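Local coordinates for protein GH5 (Bacteroidetes bacterium AC2a, PDB 4YHE) that hydrolyses cellulose as a family 5 glycoside hydrolase, probably cutting beta-1,4-glucosidic links, at residues A[220-225]-A[281-286]; A[258-263]-A[382-387]; A[275-280]-A[324-329]; A[317-322]-A[373-378]. One frame throughout, in Å; residues are numbered along the deposited sequence.

The four contacts follow the last part of a beta/alpha barrel from its helical layer to its C-terminal tail. Contact 3 is the most buried, joining helix 270-285 to the turn before strand 327-332. Contact 1 uses the same helix further along, packing its end against helix 218-224, and touches contact 3. Contact 4, partly buried, sets helix 304-323 against the start of the C-terminal helix 377-382; its A320 and M321 pack on L277 and A328 of contact 3. Contact 2, its centre about 28 Å from the chain centre, joins two surface loops. Aliphatic packing prevails in contact 4; contact 1 adds a water, contact 2 a direct hydroxyl-to-carbonyl bond and a water, contact 3 an arginine-asparagine pair.

Contact 1: A[220-225]-A[281-286]; sequences LTVENL and FNMYIR
Two helices of the outer layer meet here: helix 218-224 and the last part of helix 270-285, whose segments cross at 65° with their axes 10.4 Å apart. This part of helix 270-285 contains a wide pi-type turn, with R286 N bonded to F281 O. V222 occupies the middle of the interface and divides its branches between two neighbours. Its CG1, anti to the backbone N, lies 4.0 Å from M283 CG, while CG2 comes within 3.9 Å of Y284 CE2. The first torsion of M283, with CG anti to the backbone N, sets CG over the centre of the Y284 ring, 3.5 Å above the plane, and the bend at chi2 (70°) turns SD and CE on toward V222 O. An alanine at V222 would probably loosen this packing, since both methyls that touch M283 and the Y284 ring would be gone. In the (beta/alpha)8 barrel of this enzyme the two helices follow successive strands, 209-212 and 236-242, and Y284 reaches from its helix toward helix 218-224, also touching V238 and V291 of the barrel wall. Its phenol tip is set among backbone atoms of helix 218-224, with V222 CA 3.4 Å from Y284 OH. A water 2.6 Å from Y284 OH lies within hydrogen-bonding reach of L225 O, at 2.7 Å, and weakly of V222 O, though it cannot serve every acceptor at once. T221 CG2 stands 3.5 Å from Y284 OH, whereas T221 OG1 turns to N217 O.

Contact 2: A[258-263]-A[382-387]; sequences GHTGKD and DSAPES
T260 holds its OG1 between the backbone N and the carbonyl carbon (chi1 61°), and S387 swings its OG anti to the backbone N (chi1 168°); these two residues bury the largest areas of the contact. T260 is the third residue of a type I beta turn from G258 to G261, closed by G261 N to G258 O, and the C-terminal tail runs alongside it with end-to-end directions 14° apart. The T260 hydroxyl donates a short hydrogen bond of 2.6 Å from OG1 to P385 O, entering in the carbonyl plane. A384 CB points toward the turn and lies 3.5 Å from T260 OG1 and 3.7 Å from H259 CE1. The H259 ring is covered on one face by T260 CG2, is stacked with Y381, and has ND1 bonded to E270. Further along, a water donates to T260 O at 2.8 Å and accepts from S387 N at 2.9 Å, a second bridge beside the direct one. The S387 hydroxyl is bonded to E256 and R389 N, and one carboxylate oxygen, E256 OE1, is shared by K262 N, D263 N and that hydroxyl. F309 and Y312 of helix 304-323 pack against this surface clasp of barrel loop and tail. S387 CB rests 3.5 Å from T260 O, and K262 CG lies 3.4 Å from S387 OG.

Contact 3: A[275-280]-A[324-329]; sequences GMLNRL and RRISAL
The part of helix 270-285 at residues 275-280 lies beside the tight turn that leads into strand 327-332, with the CA atoms of L277 and R324 7.6 Å apart and R325 at positive phi closing the preceding helix in a Schellman motif. Out of this turn R324 extends from CG to NE along the helix surface. Its CD packs 3.6 Å from L277 CB, so that the aliphatic stem covers a leucine while the head goes on to N278. There R324 NE donates to N278 OD1 at 2.8 Å, nearly straight (166°) and within the guanidinium plane, although it approaches from above the amide carbonyl plane. R324 NH2 adds a weak bond to the same OD1 at 3.3 Å. Deeper in the barrel layer, I326 points its CD1 at the helix, 4.3 Å from L280 CB and 4.4 Å from L277 CD2, where F293 of the adjoining strand also packs on both leucines. The third guanidinium nitrogen, R324 NH1, binds A320 O of helix 304-323. With NE, and weakly NH2, on the amide oxygen and NH1 on a peptide oxygen, the head is fixed in rotation by neutral acceptors, and its charge would probably polarise the N278 amide.

Contact 4: A[317-322]-A[373-378]; sequences ICKAMR and PNYTLQ
K319 leaves helix 304-323 with CG anti to the backbone N (chi1 176°), bends at its second torsion (chi2 54°), and then runs out along the segment 373-378. CB and CG meet the same methyl, L377 CD1, at 3.9 and 3.8 Å. CD reaches the Y375 ring, 3.9 Å from CE2, and the lysine slides past the tyrosine in the opposite direction. CE is the most closely held carbon: it lies 3.2 Å from Y375 O and 3.7 Å from Y375 CD2, obliquely to the ring. The ammonium group at the tip, NZ, forms a salt bridge with D323, one turn further along its own helix. An alanine at K319 would remove everything beyond CB, and would probably lose that salt bridge, the cover of Y375 and most of that of L377. L377 sets CD1 against K319 and, at 3.9 Å, A320 N, and packs CD2 4.2 Å from A320 CB. Y375, with CG anti to its backbone N, sends its hydroxyl to S367 of helix 357-369, so the ring is held against that helix, which the lysine also touches at S367. T376 then takes the N-cap position of helix 377-382, its side chain capping a backbone N just past Q378. Helix 304-323 is the connection of the beta-alpha-beta crossover from strand 291-296 to strand 327-332, and this is an outer helix of a TIM barrel overlaid by helix 377-382, which comes after helix 357-369, itself the helix after the eighth strand.

Contact 1: A[220-225]-A[281-286]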
# COMPACT_ATOMS: atom_id res chain seq x y z
N LEU A 220 -15.04 -1.33 -2.35
CA LEU A 220 -15.34 -0.33 -3.36
C LEU A 220 -14.49 -0.59 -4.61
O LEU A 220 -14.88 -0.25 -5.73
CB LEU A 220 -15.12 1.09 -2.84
CG LEU A 220 -16.05 1.56 -1.71
CD1 LEU A 220 -15.71 3.00 -1.35
CD2 LEU A 220 -17.51 1.47 -2.15
N THR A 221 -13.35 -1.24 -4.41
CA THR A 221 -12.50 -1.68 -5.51
C THR A 221 -13.17 -2.80 -6.32
O THR A 221 -13.41 -2.65 -7.54
CB THR A 221 -11.10 -2.14 -4.98
OG1 THR A 221 -10.50 -1.08 -4.25
CG2 THR A 221 -10.17 -2.53 -6.14
N VAL A 222 -13.47 -3.90 -5.65
CA VAL A 222 -14.17 -5.02 -6.27
C VAL A 222 -15.41 -4.53 -7.04
O VAL A 222 -15.66 -4.95 -8.16
CB VAL A 222 -14.54 -6.08 -5.21
CG1 VAL A 222 -15.56 -7.10 -5.71
CG2 VAL A 222 -13.30 -6.79 -4.70
N GLU A 223 -16.14 -3.60 -6.44
CA GLU A 223 -17.44 -3.15 -6.97
C GLU A 223 -17.39 -2.12 -8.09
O GLU A 223 -18.33 -2.03 -8.90
CB GLU A 223 -18.28 -2.59 -5.80
CG GLU A 223 -18.66 -3.66 -4.75
CD GLU A 223 -19.00 -3.10 -3.36
OE1 GLU A 223 -19.14 -1.86 -3.20
OE2 GLU A 223 -19.10 -3.92 -2.40
N ASN A 224 -16.30 -1.34 -8.16
CA ASN A 224 -16.20 -0.25 -9.13
C ASN A 224 -14.93 -0.11 -9.95
O ASN A 224 -14.95 0.62 -10.98
CB ASN A 224 -16.48 1.09 -8.41
CG ASN A 224 -17.81 1.06 -7.70
OD1 ASN A 224 -18.85 1.14 -8.34
ND2 ASN A 224 -17.78 0.87 -6.38
N LEU A 225 -13.83 -0.73 -9.54
CA LEU A 225 -12.60 -0.57 -10.29
C LEU A 225 -12.74 -1.20 -11.66
O LEU A 225 -13.23 -2.33 -11.80
CB LEU A 225 -11.40 -1.24 -9.58
CG LEU A 225 -10.09 -1.28 -10.38
CD1 LEU A 225 -8.92 -1.10 -9.44
CD2 LEU A 225 -9.93 -2.58 -11.16
N PHE A 281 -10.28 -12.46 -3.78
CA PHE A 281 -9.90 -13.72 -4.40
C PHE A 281 -10.79 -14.04 -5.58
O PHE A 281 -10.31 -14.27 -6.68
CB PHE A 281 -9.90 -14.83 -3.40
CG PHE A 281 -9.55 -16.17 -4.01
CD1 PHE A 281 -8.23 -16.54 -4.20
CD2 PHE A 281 -10.55 -17.01 -4.45
CE1 PHE A 281 -7.91 -17.74 -4.78
CE2 PHE A 281 -10.24 -18.23 -5.04
CZ PHE A 281 -8.92 -18.59 -5.21
N ASN A 282 -12.10 -13.96 -5.39
CA ASN A 282 -13.03 -14.31 -6.45
C ASN A 282 -13.06 -13.32 -7.62
O ASN A 282 -13.21 -13.71 -8.81
CB ASN A 282 -14.44 -14.49 -5.86
CG ASN A 282 -14.54 -15.69 -4.94
OD1 ASN A 282 -13.94 -16.73 -5.18
ND2 ASN A 282 -15.31 -15.55 -3.89
N MET A 283 -12.93 -12.03 -7.32
CA MET A 283 -12.96 -11.03 -8.37
C MET A 283 -11.69 -11.02 -9.23
O MET A 283 -11.74 -10.80 -10.42
CB MET A 283 -13.19 -9.64 -7.78
CG MET A 283 -13.44 -8.58 -8.81
SD MET A 283 -15.06 -8.80 -9.59
CE MET A 283 -15.15 -7.36 -10.63
N TYR A 284 -10.53 -11.26 -8.61
CA TYR A 284 -9.27 -11.00 -9.24
C TYR A 284 -8.43 -12.32 -9.33
O TYR A 284 -8.18 -12.82 -10.43
CB TYR A 284 -8.53 -9.87 -8.50
CG TYR A 284 -9.30 -8.54 -8.48
CD1 TYR A 284 -9.73 -7.96 -9.65
CD2 TYR A 284 -9.60 -7.90 -7.27
CE1 TYR A 284 -10.44 -6.74 -9.64
CE2 TYR A 284 -10.33 -6.72 -7.24
CZ TYR A 284 -10.75 -6.14 -8.41
OH TYR A 284 -11.49 -4.93 -8.36
N ILE A 285 -8.01 -12.84 -8.21
CA ILE A 285 -7.04 -13.94 -8.21
C ILE A 285 -7.58 -15.10 -9.07
O ILE A 285 -6.86 -15.64 -9.91
CB ILE A 285 -6.76 -14.47 -6.83
CG1 ILE A 285 -6.15 -13.39 -5.90
CG2 ILE A 285 -5.84 -15.70 -6.90
CD1 ILE A 285 -4.81 -12.83 -6.32
N ARG A 286 -8.83 -15.48 -8.82
CA ARG A 286 -9.47 -16.61 -9.51
C ARG A 286 -9.49 -16.44 -11.03
O ARG A 286 -9.55 -17.41 -11.77
CB ARG A 286 -10.88 -16.80 -8.92
CG ARG A 286 -11.63 -18.03 -9.38
CD ARG A 286 -12.89 -18.31 -8.57
NE ARG A 286 -13.92 -17.25 -8.65
CZ ARG A 286 -15.17 -17.38 -8.18
NH1 ARG A 286 -15.56 -18.50 -7.59
NH2 ARG A 286 -16.04 -16.37 -8.29
O HOH W 1 -13.14 -4.62 -10.30

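Contact 2: A[258-263]-A[382-387]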
# COMPACT_ATOMS: atom_id res chain seq x y z
N GLY A 258 -10.86 -10.91 17.58
CA GLY A 258 -11.18 -12.29 17.29
C GLY A 258 -12.02 -12.96 18.37
O GLY A 258 -12.41 -12.36 19.37
N HIS A 259 -12.20 -14.26 18.16
CA HIS A 259 -13.16 -15.04 18.90
C HIS A 259 -12.79 -15.24 20.37
O HIS A 259 -13.68 -15.48 21.16
CB HIS A 259 -13.38 -16.37 18.19
CG HIS A 259 -12.26 -17.34 18.37
ND1 HIS A 259 -11.08 -17.27 17.65
CD2 HIS A 259 -12.14 -18.44 19.16
CE1 HIS A 259 -10.30 -18.28 17.99
NE2 HIS A 259 -10.91 -18.99 18.92
N THR A 260 -11.52 -15.12 20.74
CA THR A 260 -11.15 -15.17 22.16
C THR A 260 -11.05 -13.80 22.83
O THR A 260 -10.86 -13.70 24.04
CB THR A 260 -9.80 -15.90 22.38
OG1 THR A 260 -8.74 -15.22 21.69
CG2 THR A 260 -9.89 -17.33 21.87
N GLY A 261 -11.17 -12.73 22.05
CA GLY A 261 -11.14 -11.38 22.63
C GLY A 261 -12.43 -11.05 23.36
O GLY A 261 -13.49 -11.49 22.98
N LYS A 262 -12.31 -10.24 24.39
CA LYS A 262 -13.48 -9.63 25.02
C LYS A 262 -13.60 -8.13 24.69
O LYS A 262 -14.70 -7.64 24.47
CB LYS A 262 -13.43 -9.84 26.54
CG LYS A 262 -13.45 -11.30 26.96
CD LYS A 262 -14.83 -11.90 26.80
CE LYS A 262 -14.85 -13.37 27.21
NZ LYS A 262 -14.34 -13.54 28.61
N ASP A 263 -12.48 -7.42 24.67
CA ASP A 263 -12.48 -5.98 24.35
C ASP A 263 -12.35 -5.83 22.84
O ASP A 263 -11.30 -5.44 22.32
CB ASP A 263 -11.34 -5.29 25.08
CG ASP A 263 -11.26 -3.80 24.81
OD1 ASP A 263 -12.32 -3.16 24.76
OD2 ASP A 263 -10.13 -3.29 24.66
N ASP A 382 -7.44 -21.89 16.61
CA ASP A 382 -7.49 -22.67 17.86
C ASP A 382 -6.40 -22.29 18.86
O ASP A 382 -6.48 -22.63 20.04
CB ASP A 382 -7.36 -24.17 17.57
CG ASP A 382 -8.51 -24.70 16.74
OD1 ASP A 382 -9.58 -24.06 16.68
OD2 ASP A 382 -8.32 -25.78 16.11
N SER A 383 -5.36 -21.61 18.39
CA SER A 383 -4.28 -21.18 19.26
C SER A 383 -4.39 -19.70 19.69
O SER A 383 -3.43 -19.15 20.26
CB SER A 383 -2.93 -21.41 18.57
OG SER A 383 -2.77 -20.55 17.44
N ALA A 384 -5.54 -19.07 19.45
CA ALA A 384 -5.72 -17.65 19.76
C ALA A 384 -5.51 -17.36 21.25
O ALA A 384 -5.91 -18.16 22.11
CB ALA A 384 -7.09 -17.17 19.34
N PRO A 385 -4.95 -16.20 21.59
CA PRO A 385 -4.59 -15.96 22.99
C PRO A 385 -5.76 -15.64 23.93
O PRO A 385 -6.88 -15.34 23.52
CB PRO A 385 -3.66 -14.75 22.89
CG PRO A 385 -4.20 -13.98 21.69
CD PRO A 385 -4.67 -15.02 20.73
N GLU A 386 -5.47 -15.67 25.22
CA GLU A 386 -6.49 -15.46 26.25
C GLU A 386 -6.74 -13.99 26.55
O GLU A 386 -5.81 -13.22 26.71
CB GLU A 386 -5.96 -16.13 27.50
CG GLU A 386 -6.93 -16.27 28.64
CD GLU A 386 -6.37 -17.25 29.65
OE1 GLU A 386 -5.16 -17.18 29.96
OE2 GLU A 386 -7.14 -18.12 30.08
N SER A 387 -8.01 -13.59 26.65
CA SER A 387 -8.30 -12.21 26.98
C SER A 387 -7.76 -11.83 28.36
O SER A 387 -7.69 -12.66 29.27
CB SER A 387 -9.81 -11.96 26.94
OG SER A 387 -10.11 -10.71 27.52
O HOH W 2 -10.23 -15.39 26.13

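Contact 3: A[275-280]-A[324-329]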
# COMPACT_ATOMS: atom_id res chain seq x y z
N GLY A 275 -13.96 -12.74 4.75
CA GLY A 275 -14.97 -12.43 3.76
C GLY A 275 -14.42 -11.41 2.76
O GLY A 275 -14.58 -11.54 1.55
N MET A 276 -13.75 -10.39 3.29
CA MET A 276 -13.20 -9.34 2.47
C MET A 276 -12.16 -9.93 1.54
O MET A 276 -12.12 -9.63 0.35
CB MET A 276 -12.60 -8.25 3.35
CG MET A 276 -11.94 -7.15 2.55
SD MET A 276 -10.19 -7.51 2.32
CE MET A 276 -9.65 -7.07 3.99
N LEU A 277 -11.33 -10.81 2.07
CA LEU A 277 -10.31 -11.44 1.25
C LEU A 277 -10.94 -12.31 0.18
O LEU A 277 -10.44 -12.36 -0.93
CB LEU A 277 -9.35 -12.26 2.12
CG LEU A 277 -8.48 -11.49 3.13
CD1 LEU A 277 -7.74 -12.46 4.03
CD2 LEU A 277 -7.52 -10.54 2.43
N ASN A 278 -12.02 -13.01 0.53
CA ASN A 278 -12.73 -13.85 -0.43
C ASN A 278 -13.25 -13.07 -1.62
O ASN A 278 -13.18 -13.54 -2.76
CB ASN A 278 -13.87 -14.60 0.25
CG ASN A 278 -13.38 -15.81 1.03
OD1 ASN A 278 -12.31 -16.35 0.74
ND2 ASN A 278 -14.12 -16.20 2.08
N ARG A 279 -13.74 -11.86 -1.37
CA ARG A 279 -14.21 -11.03 -2.47
C ARG A 279 -13.09 -10.66 -3.45
O ARG A 279 -13.29 -10.69 -4.65
CB ARG A 279 -14.97 -9.82 -1.91
CG ARG A 279 -16.26 -10.31 -1.25
CD ARG A 279 -17.23 -9.20 -0.88
NE ARG A 279 -16.77 -8.41 0.24
CZ ARG A 279 -16.90 -8.73 1.53
NH1 ARG A 279 -17.44 -9.87 1.92
NH2 ARG A 279 -16.46 -7.87 2.45
N LEU A 280 -11.90 -10.39 -2.93
CA LEU A 280 -10.74 -10.12 -3.75
C LEU A 280 -10.26 -11.37 -4.49
O LEU A 280 -9.86 -11.34 -5.65
CB LEU A 280 -9.62 -9.62 -2.84
CG LEU A 280 -9.82 -8.23 -2.22
CD1 LEU A 280 -8.71 -7.96 -1.21
CD2 LEU A 280 -9.84 -7.18 -3.32
N ARG A 324 -4.99 -17.37 -0.31
CA ARG A 324 -5.64 -16.75 -1.45
C ARG A 324 -4.66 -16.16 -2.48
O ARG A 324 -5.07 -15.48 -3.40
CB ARG A 324 -6.61 -15.67 -0.93
CG ARG A 324 -7.86 -16.29 -0.33
CD ARG A 324 -8.58 -15.48 0.73
NE ARG A 324 -9.60 -16.33 1.35
CZ ARG A 324 -9.35 -17.27 2.26
NH1 ARG A 324 -8.11 -17.45 2.75
NH2 ARG A 324 -10.34 -18.02 2.72
N ARG A 325 -3.37 -16.46 -2.34
CA ARG A 325 -2.33 -15.99 -3.28
C ARG A 325 -2.18 -14.47 -3.34
O ARG A 325 -1.83 -13.90 -4.38
CB ARG A 325 -2.59 -16.59 -4.68
CG ARG A 325 -2.65 -18.11 -4.58
CD ARG A 325 -2.79 -18.82 -5.91
NE ARG A 325 -2.95 -20.23 -5.59
CZ ARG A 325 -2.58 -21.25 -6.36
NH1 ARG A 325 -2.02 -21.05 -7.55
NH2 ARG A 325 -2.78 -22.49 -5.91
N ILE A 326 -2.44 -13.85 -2.21
CA ILE A 326 -2.36 -12.40 -2.04
C ILE A 326 -1.11 -12.05 -1.20
O ILE A 326 -0.88 -12.63 -0.14
CB ILE A 326 -3.62 -11.90 -1.35
CG1 ILE A 326 -4.82 -12.10 -2.29
CG2 ILE A 326 -3.51 -10.40 -1.02
CD1 ILE A 326 -6.14 -11.81 -1.59
N SER A 327 -0.33 -11.12 -1.72
CA SER A 327 0.80 -10.53 -1.02
C SER A 327 0.38 -9.26 -0.29
O SER A 327 -0.69 -8.65 -0.58
CB SER A 327 1.90 -10.21 -2.03
OG SER A 327 1.44 -9.37 -3.08
N ALA A 328 1.23 -8.82 0.63
CA ALA A 328 0.88 -7.69 1.51
C ALA A 328 2.10 -6.98 2.09
O ALA A 328 3.06 -7.62 2.55
CB ALA A 328 -0.03 -8.16 2.62
N LEU A 329 2.04 -5.65 2.13
CA LEU A 329 3.13 -4.86 2.65
C LEU A 329 2.70 -4.11 3.91
O LEU A 329 1.75 -3.30 3.91
CB LEU A 329 3.71 -3.94 1.57
CG LEU A 329 4.32 -4.71 0.38
CD1 LEU A 329 3.33 -4.96 -0.75
CD2 LEU A 329 5.53 -3.97 -0.12

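Contact 4: A[317-322]-A[373-378]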
# COMPACT_ATOMS: atom_id res chain seq x y z
N ILE A 317 -4.52 -13.17 9.60
CA ILE A 317 -4.81 -12.52 8.33
C ILE A 317 -3.76 -12.80 7.24
O ILE A 317 -4.11 -12.96 6.07
CB ILE A 317 -5.06 -11.00 8.47
CG1 ILE A 317 -3.79 -10.22 8.74
CG2 ILE A 317 -6.14 -10.75 9.53
CD1 ILE A 317 -4.03 -8.71 8.88
N CYS A 318 -2.49 -12.89 7.63
CA CYS A 318 -1.43 -13.15 6.68
C CYS A 318 -1.52 -14.60 6.15
O CYS A 318 -1.16 -14.86 5.01
CB CYS A 318 -0.08 -12.86 7.31
SG CYS A 318 0.15 -11.05 7.65
N LYS A 319 -1.98 -15.51 6.98
CA LYS A 319 -2.21 -16.91 6.52
C LYS A 319 -3.35 -16.89 5.52
O LYS A 319 -3.25 -17.41 4.41
CB LYS A 319 -2.51 -17.85 7.67
CG LYS A 319 -2.85 -19.27 7.21
CD LYS A 319 -1.78 -19.83 6.30
CE LYS A 319 -1.88 -21.37 6.19
NZ LYS A 319 -1.29 -21.83 4.90
N ALA A 320 -4.43 -16.20 5.89
CA ALA A 320 -5.56 -16.09 4.97
C ALA A 320 -5.16 -15.50 3.60
O ALA A 320 -5.67 -15.92 2.56
CB ALA A 320 -6.69 -15.29 5.62
N MET A 321 -4.24 -14.53 3.59
CA MET A 321 -3.77 -13.94 2.37
C MET A 321 -2.96 -14.93 1.51
O MET A 321 -3.22 -15.08 0.33
CB MET A 321 -2.88 -12.70 2.67
CG MET A 321 -3.67 -11.52 3.23
SD MET A 321 -2.54 -10.30 3.95
CE MET A 321 -3.73 -9.15 4.67
N ARG A 322 -1.98 -15.58 2.13
CA ARG A 322 -1.19 -16.60 1.44
C ARG A 322 -2.10 -17.64 0.77
O ARG A 322 -1.91 -17.95 -0.40
CB ARG A 322 -0.28 -17.28 2.44
CG ARG A 322 0.40 -18.55 1.95
CD ARG A 322 1.39 -18.29 0.83
NE ARG A 322 1.87 -19.55 0.25
CZ ARG A 322 2.79 -20.35 0.80
NH1 ARG A 322 3.41 -20.04 1.93
NH2 ARG A 322 3.11 -21.48 0.18
N PRO A 373 1.34 -28.15 5.20
CA PRO A 373 -0.11 -28.25 4.99
C PRO A 373 -0.94 -28.48 6.27
O PRO A 373 -2.16 -28.27 6.26
CB PRO A 373 -0.24 -29.39 3.97
CG PRO A 373 0.96 -30.26 4.26
CD PRO A 373 2.07 -29.31 4.65
N ASN A 374 -0.29 -28.84 7.36
CA ASN A 374 -0.95 -28.87 8.65
C ASN A 374 -1.08 -27.53 9.40
O ASN A 374 -1.73 -27.45 10.45
CB ASN A 374 -0.22 -29.86 9.52
CG ASN A 374 -0.15 -31.21 8.82
OD1 ASN A 374 -1.12 -31.99 8.83
ND2 ASN A 374 0.96 -31.46 8.15
N TYR A 375 -0.37 -26.53 8.92
CA TYR A 375 -0.50 -25.15 9.42
C TYR A 375 -1.63 -24.55 8.62
O TYR A 375 -1.52 -24.36 7.41
CB TYR A 375 0.82 -24.38 9.23
CG TYR A 375 0.78 -22.94 9.74
CD1 TYR A 375 0.88 -22.65 11.10
CD2 TYR A 375 0.63 -21.87 8.85
CE1 TYR A 375 0.84 -21.34 11.56
CE2 TYR A 375 0.57 -20.54 9.32
CZ TYR A 375 0.67 -20.30 10.67
OH TYR A 375 0.68 -19.00 11.18
N THR A 376 -2.73 -24.29 9.29
CA THR A 376 -3.94 -23.88 8.64
C THR A 376 -4.56 -22.71 9.40
O THR A 376 -4.22 -22.40 10.53
CB THR A 376 -4.99 -25.02 8.66
OG1 THR A 376 -5.38 -25.27 10.00
CG2 THR A 376 -4.42 -26.32 8.07
N LEU A 377 -5.57 -22.12 8.78
CA LEU A 377 -6.30 -21.06 9.42
C LEU A 377 -6.92 -21.59 10.73
O LEU A 377 -6.86 -20.93 11.77
CB LEU A 377 -7.36 -20.56 8.46
CG LEU A 377 -7.57 -19.07 8.53
CD1 LEU A 377 -6.26 -18.28 8.57
CD2 LEU A 377 -8.48 -18.62 7.38
N GLN A 378 -7.45 -22.81 10.68
CA GLN A 378 -8.01 -23.44 11.87
C GLN A 378 -6.99 -23.60 13.01
O GLN A 378 -7.32 -23.33 14.15
CB GLN A 378 -8.67 -24.81 11.55
CG GLN A 378 -9.50 -25.34 12.72
CD GLN A 378 -10.77 -24.55 12.97
OE1 GLN A 378 -11.52 -24.24 12.02
NE2 GLN A 378 -11.05 -24.23 14.24